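Local coordinates for protein 1,3-1,4-beta-glucanase (Hordeum vulgare, PDB 1AQ0) that hydrolyses the beta-1,4 linkages of mixed 1,3-1,4-beta-glucans, acting as a plant glycoside hydrolase of family 17, at residues P104-V109 and V155-R160; Y5-N10 and A34-A39. All coordinates share one frame; numbering follows the deposited sequence.

Interaction 1: residues P104-V109 and V155-R160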
ATOM      1  N   PRO A 104      -1.325 -14.154 -24.901  1.00 16.33           N
ATOM      2  CA  PRO A 104      -0.237 -14.525 -25.817  1.00 15.58           C
ATOM      3  C   PRO A 104       0.526 -13.287 -26.310  1.00 15.52           C
ATOM      4  O   PRO A 104       1.762 -13.266 -26.320  1.00 15.03           O
ATOM      5  CB  PRO A 104      -0.982 -15.208 -26.960  1.00 16.04           C
ATOM      6  CG  PRO A 104      -2.120 -15.855 -26.266  1.00 18.58           C
ATOM      7  CD  PRO A 104      -2.591 -14.780 -25.320  1.00 14.88           C
ATOM      8  N   ALA A 105      -0.218 -12.247 -26.686  1.00 15.49           N
ATOM      9  CA  ALA A 105       0.388 -11.007 -27.168  1.00 13.18           C
ATOM     10  C   ALA A 105       1.225 -10.336 -26.077  1.00 14.65           C
ATOM     11  O   ALA A 105       2.330  -9.863 -26.343  1.00 13.87           O
ATOM     12  CB  ALA A 105      -0.686 -10.057 -27.680  1.00 12.87           C
ATOM     13  N   MET A 106       0.706 -10.300 -24.851  1.00 13.43           N
ATOM     14  CA  MET A 106       1.436  -9.685 -23.744  1.00 11.81           C
ATOM     15  C   MET A 106       2.718 -10.454 -23.448  1.00 11.68           C
ATOM     16  O   MET A 106       3.765  -9.849 -23.211  1.00 12.24           O
ATOM     17  CB  MET A 106       0.571  -9.605 -22.480  1.00 12.53           C
ATOM     18  CG  MET A 106      -0.584  -8.607 -22.555  1.00 14.32           C
ATOM     19  SD  MET A 106      -1.426  -8.411 -20.955  1.00 23.13           S
ATOM     20  CE  MET A 106      -2.719  -9.544 -21.105  1.00 16.26           C
ATOM     21  N   LYS A 107       2.637 -11.784 -23.474  1.00 14.48           N
ATOM     22  CA  LYS A 107       3.798 -12.639 -23.218  1.00 15.95           C
ATOM     23  C   LYS A 107       4.881 -12.375 -24.249  1.00 16.43           C
ATOM     24  O   LYS A 107       6.052 -12.219 -23.904  1.00 17.18           O
ATOM     25  CB  LYS A 107       3.424 -14.116 -23.314  1.00 21.42           C
ATOM     26  CG  LYS A 107       2.786 -14.739 -22.089  1.00 31.27           C
ATOM     27  CD  LYS A 107       2.402 -16.183 -22.420  1.00 40.51           C
ATOM     28  CE  LYS A 107       2.853 -17.181 -21.358  1.00 46.16           C
ATOM     29  NZ  LYS A 107       1.915 -17.265 -20.201  1.00 50.29           N
ATOM     30  N   ASN A 108       4.480 -12.332 -25.519  1.00 15.26           N
ATOM     31  CA  ASN A 108       5.424 -12.097 -26.609  1.00 14.74           C
ATOM     32  C   ASN A 108       6.074 -10.722 -26.538  1.00 13.84           C
ATOM     33  O   ASN A 108       7.276 -10.594 -26.769  1.00 13.63           O
ATOM     34  CB  ASN A 108       4.754 -12.321 -27.974  1.00 17.04           C
ATOM     35  CG  ASN A 108       4.487 -13.789 -28.259  1.00 18.62           C
ATOM     36  OD1 ASN A 108       5.061 -14.667 -27.618  1.00 21.90           O
ATOM     37  ND2 ASN A 108       3.619 -14.065 -29.223  1.00 16.47           N
ATOM     38  N   VAL A 109       5.295  -9.693 -26.207  1.00 12.09           N
ATOM     39  CA  VAL A 109       5.844  -8.340 -26.097  1.00  9.54           C
ATOM     40  C   VAL A 109       6.793  -8.311 -24.900  1.00  9.59           C
ATOM     41  O   VAL A 109       7.893  -7.762 -24.970  1.00  9.83           O
ATOM     42  CB  VAL A 109       4.726  -7.281 -25.917  1.00  8.74           C
ATOM     43  CG1 VAL A 109       5.331  -5.906 -25.692  1.00  7.99           C
ATOM     44  CG2 VAL A 109       3.827  -7.257 -27.144  1.00  9.30           C
ATOM     45  N   VAL A 155      -4.871 -11.506 -15.120  1.00 15.60           N
ATOM     46  CA  VAL A 155      -4.465 -11.137 -13.765  1.00 14.83           C
ATOM     47  C   VAL A 155      -3.299 -12.013 -13.294  1.00 15.65           C
ATOM     48  O   VAL A 155      -2.346 -11.518 -12.686  1.00 18.55           O
ATOM     49  CB  VAL A 155      -5.664 -11.242 -12.781  1.00 13.76           C
ATOM     50  CG1 VAL A 155      -5.198 -11.091 -11.352  1.00 14.87           C
ATOM     51  CG2 VAL A 155      -6.702 -10.167 -13.105  1.00 15.83           C
ATOM     52  N   GLN A 156      -3.354 -13.303 -13.623  1.00 18.15           N
ATOM     53  CA  GLN A 156      -2.298 -14.242 -13.243  1.00 18.88           C
ATOM     54  C   GLN A 156      -0.979 -13.903 -13.932  1.00 18.18           C
ATOM     55  O   GLN A 156       0.086 -13.996 -13.324  1.00 20.16           O
ATOM     56  CB  GLN A 156      -2.738 -15.685 -13.527  1.00 21.80           C
ATOM     57  CG  GLN A 156      -3.849 -16.159 -12.580  1.00 29.15           C
ATOM     58  CD  GLN A 156      -4.659 -17.341 -13.111  1.00 35.31           C
ATOM     59  OE1 GLN A 156      -4.211 -18.084 -13.994  1.00 39.20           O
ATOM     60  NE2 GLN A 156      -5.866 -17.519 -12.567  1.00 33.04           N
ATOM     61  N   PHE A 157      -1.051 -13.466 -15.187  1.00 17.84           N
ATOM     62  CA  PHE A 157       0.148 -13.081 -15.932  1.00 16.45           C
ATOM     63  C   PHE A 157       0.754 -11.837 -15.292  1.00 14.09           C
ATOM     64  O   PHE A 157       1.967 -11.747 -15.116  1.00 14.78           O
ATOM     65  CB  PHE A 157      -0.194 -12.801 -17.408  1.00 16.63           C
ATOM     66  CG  PHE A 157       0.896 -12.078 -18.166  1.00 19.33           C
ATOM     67  CD1 PHE A 157       1.992 -12.768 -18.672  1.00 20.15           C
ATOM     68  CD2 PHE A 157       0.837 -10.699 -18.351  1.00 20.28           C
ATOM     69  CE1 PHE A 157       3.009 -12.097 -19.347  1.00 16.93           C
ATOM     70  CE2 PHE A 157       1.851 -10.023 -19.025  1.00 18.27           C
ATOM     71  CZ  PHE A 157       2.937 -10.724 -19.521  1.00 17.73           C
ATOM     72  N   LEU A 158      -0.109 -10.887 -14.940  1.00 16.36           N
ATOM     73  CA  LEU A 158       0.310  -9.628 -14.325  1.00 14.95           C
ATOM     74  C   LEU A 158       0.940  -9.864 -12.961  1.00 13.44           C
ATOM     75  O   LEU A 158       1.947  -9.236 -12.621  1.00 16.76           O
ATOM     76  CB  LEU A 158      -0.883  -8.671 -14.196  1.00 13.18           C
ATOM     77  CG  LEU A 158      -1.585  -8.274 -15.498  1.00 10.26           C
ATOM     78  CD1 LEU A 158      -2.815  -7.443 -15.194  1.00 11.12           C
ATOM     79  CD2 LEU A 158      -0.627  -7.513 -16.390  1.00 10.36           C
ATOM     80  N   ALA A 159       0.354 -10.772 -12.186  1.00 15.82           N
ATOM     81  CA  ALA A 159       0.876 -11.093 -10.860  1.00 15.54           C
ATOM     82  C   ALA A 159       2.291 -11.641 -10.981  1.00 18.51           C
ATOM     83  O   ALA A 159       3.201 -11.195 -10.282  1.00 18.76           O
ATOM     84  CB  ALA A 159      -0.017 -12.103 -10.169  1.00 18.08           C
ATOM     85  N   ARG A 160       2.486 -12.558 -11.925  1.00 20.39           N
ATOM     86  CA  ARG A 160       3.799 -13.164 -12.135  1.00 24.23           C
ATOM     87  C   ARG A 160       4.869 -12.204 -12.654  1.00 23.88           C
ATOM     88  O   ARG A 160       6.051 -12.389 -12.366  1.00 25.85           O
ATOM     89  CB  ARG A 160       3.698 -14.364 -13.083  1.00 27.07           C
ATOM     90  CG  ARG A 160       2.844 -15.516 -12.561  1.00 36.39           C
ATOM     91  CD  ARG A 160       2.806 -16.702 -13.536  1.00 42.34           C
ATOM     92  NE  ARG A 160       3.107 -16.306 -14.912  1.00 47.71           N
ATOM     93  CZ  ARG A 160       2.285 -16.451 -15.950  1.00 50.32           C
ATOM     94  NH1 ARG A 160       1.081 -16.992 -15.794  1.00 47.05           N
ATOM     95  NH2 ARG A 160       2.672 -16.042 -17.154  1.00 51.36           N
TER
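F157 reaches across from its helix to lie between the M106 and K107 side chains of the 104-109 segment. Its CG is anti to the backbone N (chi1 166°), and this turn sends the ring out toward the other helix. Both neighbours meet the ring obliquely. M106 takes the CE2 side, with its CB 3.7 Å from F157 CE2. Further along the chain, M106 SD sits 5.0 Å from the centroid of the F157 ring. This is a Met-aromatic contact, with the sulfur well off the ring normal. K107 takes the CE1 side, its CG 3.8 Å from F157 CE1, and the two side chains run past each other in opposite directions. The end of the ring comes close to the backbone, with F157 CZ 3.9 Å from M106 O.

The outer side is polar and exposed. K107 bends at chi3 and chi4, and its NZ comes to the edge of the R160 guanidinium, 3.4 Å from R160 NH2. Both atoms are donors and both groups are probably charged, so this approach is likely to be unfavourable by itself. The guanidinium also lies across the base of F157, with one face turned to F157 CA.

The short helix segments run nearly parallel, with axes 11.1 Å apart at 20°. Such spacing leaves the bridging to side chains, chiefly the phenyl ring. Helices 102-115 and 145-161 belong to the outer layer of the TIM barrel. Beneath them, M106 packs on V90 of strand 84-92 and on V123 and T125 of strand 122-128.

Interaction 2: residues Y5-N10 and A34-A39; sequences YGMSAN and APNQAA
M7 extends its side chain from the loop after strand 2-4 toward N36 and A39. The closely packed part is apolar and lies at the methyl end of this chain. M7 CE is 4.0 Å from A39 CB and also sits over the centre of one face of the Y5 ring, 3.6 Å above its plane. A39 CB meets the same ring obliquely, 4.2 Å from Y5 CE2. Y5 and A39 are both buried.

The side nearer solvent is formed by M7 and N36, which are partly exposed. Here M7 SD lies 3.8 Å from N36 CG, and the two side chains cross at a slant. The contact is van der Waals in kind. N36 uses its oxygen within its own segment. It is the N-cap of helix 37-43, and OD1 accepts from A39 N at 2.9 Å, in the carbonyl plane. With chi1 at -178° the N36 amide swings away from its own backbone N, between the helix start and the methionine. With an alanine here, A39 N is likely to lose its capping acceptor, and a gap is likely to open beside the M7 sulfur.

Strand 29-32 lies next to the buried part, where L32 touches M7 and A39, and M30 and L32 touch Y5. Helix 15-25 adds A15 and V18 against the tyrosine. The contact thus joins the loop after strand 2-4 to the start of helix 37-43, which follows the neighbouring parallel strand 29-32 of the barrel.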
ATOM      1  N   TYR A   5      -3.407  11.369 -24.554  1.00  5.68           N
ATOM      2  CA  TYR A   5      -3.238  12.154 -25.766  1.00  6.31           C
ATOM      3  C   TYR A   5      -4.010  11.478 -26.908  1.00  7.99           C
ATOM      4  O   TYR A   5      -3.430  10.749 -27.717  1.00  8.89           O
ATOM      5  CB  TYR A   5      -1.739  12.252 -26.068  1.00  6.66           C
ATOM      6  CG  TYR A   5      -1.308  13.139 -27.216  1.00  8.39           C
ATOM      7  CD1 TYR A   5      -2.229  13.818 -28.020  1.00  8.91           C
ATOM      8  CD2 TYR A   5       0.046  13.269 -27.516  1.00  7.87           C
ATOM      9  CE1 TYR A   5      -1.802  14.596 -29.098  1.00  9.18           C
ATOM     10  CE2 TYR A   5       0.482  14.040 -28.583  1.00 12.14           C
ATOM     11  CZ  TYR A   5      -0.441  14.698 -29.371  1.00 11.24           C
ATOM     12  OH  TYR A   5       0.020  15.443 -30.434  1.00 12.97           O
ATOM     13  N   GLY A   6      -5.331  11.667 -26.910  1.00  7.30           N
ATOM     14  CA  GLY A   6      -6.172  11.102 -27.951  1.00  7.64           C
ATOM     15  C   GLY A   6      -5.969  11.864 -29.254  1.00 10.10           C
ATOM     16  O   GLY A   6      -5.848  13.093 -29.246  1.00  9.64           O
ATOM     17  N   MET A   7      -5.988  11.152 -30.381  1.00 10.67           N
ATOM     18  CA  MET A   7      -5.763  11.786 -31.677  1.00 12.34           C
ATOM     19  C   MET A   7      -6.866  11.590 -32.723  1.00 13.23           C
ATOM     20  O   MET A   7      -6.613  11.726 -33.917  1.00 16.45           O
ATOM     21  CB  MET A   7      -4.420  11.316 -32.247  1.00 11.48           C
ATOM     22  CG  MET A   7      -3.211  11.649 -31.387  1.00 12.79           C
ATOM     23  SD  MET A   7      -1.701  10.906 -32.033  1.00 17.80           S
ATOM     24  CE  MET A   7      -0.557  11.244 -30.727  1.00 14.49           C
ATOM     25  N   SER A   8      -8.087  11.289 -32.293  1.00 14.32           N
ATOM     26  CA  SER A   8      -9.188  11.094 -33.237  1.00 14.52           C
ATOM     27  C   SER A   8      -9.793  12.445 -33.598  1.00 11.86           C
ATOM     28  O   SER A   8     -10.922  12.756 -33.231  1.00 10.85           O
ATOM     29  CB  SER A   8     -10.260  10.170 -32.645  1.00 14.62           C
ATOM     30  OG  SER A   8      -9.696   8.935 -32.236  1.00 16.64           O
ATOM     31  N   ALA A   9      -9.026  13.243 -34.325  1.00 12.95           N
ATOM     32  CA  ALA A   9      -9.459  14.567 -34.729  1.00 14.90           C
ATOM     33  C   ALA A   9      -8.610  15.008 -35.910  1.00 16.65           C
ATOM     34  O   ALA A   9      -7.521  14.477 -36.130  1.00 17.86           O
ATOM     35  CB  ALA A   9      -9.305  15.545 -33.563  1.00 13.76           C
ATOM     36  N   ASN A  10      -9.088  16.006 -36.644  1.00 17.57           N
ATOM     37  CA  ASN A  10      -8.366  16.498 -37.812  1.00 20.00           C
ATOM     38  C   ASN A  10      -7.872  17.931 -37.672  1.00 21.77           C
ATOM     39  O   ASN A  10      -7.392  18.520 -38.646  1.00 23.18           O
ATOM     40  CB  ASN A  10      -9.260  16.396 -39.051  1.00 24.54           C
ATOM     41  CG  ASN A  10     -10.552  17.194 -38.914  1.00 27.85           C
ATOM     42  OD1 ASN A  10     -10.637  18.149 -38.139  1.00 29.14           O
ATOM     43  ND2 ASN A  10     -11.570  16.791 -39.661  1.00 33.88           N
ATOM     44  N   ALA A  34      -1.341   4.480 -29.613  1.00  9.57           N
ATOM     45  CA  ALA A  34      -0.616   3.846 -30.697  1.00 10.24           C
ATOM     46  C   ALA A  34       0.760   4.486 -30.688  1.00  9.52           C
ATOM     47  O   ALA A  34       0.925   5.597 -30.179  1.00  8.86           O
ATOM     48  CB  ALA A  34      -1.323   4.099 -32.032  1.00  9.90           C
ATOM     49  N   PRO A  35       1.784   3.767 -31.175  1.00  9.66           N
ATOM     50  CA  PRO A  35       3.130   4.340 -31.188  1.00  9.24           C
ATOM     51  C   PRO A  35       3.283   5.374 -32.301  1.00 11.35           C
ATOM     52  O   PRO A  35       3.980   5.154 -33.288  1.00 13.19           O
ATOM     53  CB  PRO A  35       4.019   3.115 -31.391  1.00  6.34           C
ATOM     54  CG  PRO A  35       3.179   2.227 -32.231  1.00  7.33           C
ATOM     55  CD  PRO A  35       1.801   2.359 -31.612  1.00  7.97           C
ATOM     56  N   ASN A  36       2.602   6.500 -32.128  1.00 11.30           N
ATOM     57  CA  ASN A  36       2.634   7.594 -33.087  1.00 10.74           C
ATOM     58  C   ASN A  36       4.052   8.150 -33.182  1.00 10.42           C
ATOM     59  O   ASN A  36       4.615   8.631 -32.196  1.00 11.41           O
ATOM     60  CB  ASN A  36       1.655   8.688 -32.656  1.00 11.92           C
ATOM     61  CG  ASN A  36       1.599   9.836 -33.638  1.00 15.29           C
ATOM     62  OD1 ASN A  36       2.284  10.841 -33.474  1.00 16.52           O
ATOM     63  ND2 ASN A  36       0.790   9.687 -34.673  1.00 16.41           N
ATOM     64  N   GLN A  37       4.596   8.119 -34.389  1.00  9.09           N
ATOM     65  CA  GLN A  37       5.950   8.568 -34.665  1.00 10.42           C
ATOM     66  C   GLN A  37       6.232  10.028 -34.363  1.00  7.51           C
ATOM     67  O   GLN A  37       7.274  10.343 -33.809  1.00 10.23           O
ATOM     68  CB  GLN A  37       6.312   8.241 -36.118  1.00 13.33           C
ATOM     69  CG  GLN A  37       6.322   6.743 -36.400  1.00 17.11           C
ATOM     70  CD  GLN A  37       6.104   6.412 -37.863  1.00 21.79           C
ATOM     71  OE1 GLN A  37       4.964   6.238 -38.310  1.00 21.49           O
ATOM     72  NE2 GLN A  37       7.194   6.323 -38.620  1.00 18.64           N
ATOM     73  N   ALA A  38       5.325  10.918 -34.744  1.00  8.68           N
ATOM     74  CA  ALA A  38       5.516  12.340 -34.493  1.00  8.96           C
ATOM     75  C   ALA A  38       5.583  12.601 -32.984  1.00 11.25           C
ATOM     76  O   ALA A  38       6.445  13.343 -32.499  1.00  8.48           O
ATOM     77  CB  ALA A  38       4.380  13.127 -35.118  1.00 10.71           C
ATOM     78  N   ALA A  39       4.680  11.966 -32.242  1.00 10.52           N
ATOM     79  CA  ALA A  39       4.630  12.117 -30.796  1.00 10.95           C
ATOM     80  C   ALA A  39       5.859  11.531 -30.109  1.00 10.32           C
ATOM     81  O   ALA A  39       6.448  12.175 -29.240  1.00 12.34           O
ATOM     82  CB  ALA A  39       3.364  11.486 -30.238  1.00  9.61           C
TER

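In the fold
Interactions 1 and 2 belong to the same TIM barrel but do not touch. Their centres are about 26 Å apart and their nearest atoms about 11 Å. They also follow one another along the chain, since 5-10 and 34-39 both come before 104-109. Interaction 1 joins two helices of the outer layer. Interaction 2 joins the loop after strand 2-4 to the N-terminal end of helix 37-43, at the C-terminal ends of strands 2-4 and 29-32, the end where TIM barrels carry their active sites. The 5-10 loop also bonds to E280 and N281. Interaction 2 is therefore probably nearer to the substrate groove, whereas interaction 1 concerns the barrel's outer shell.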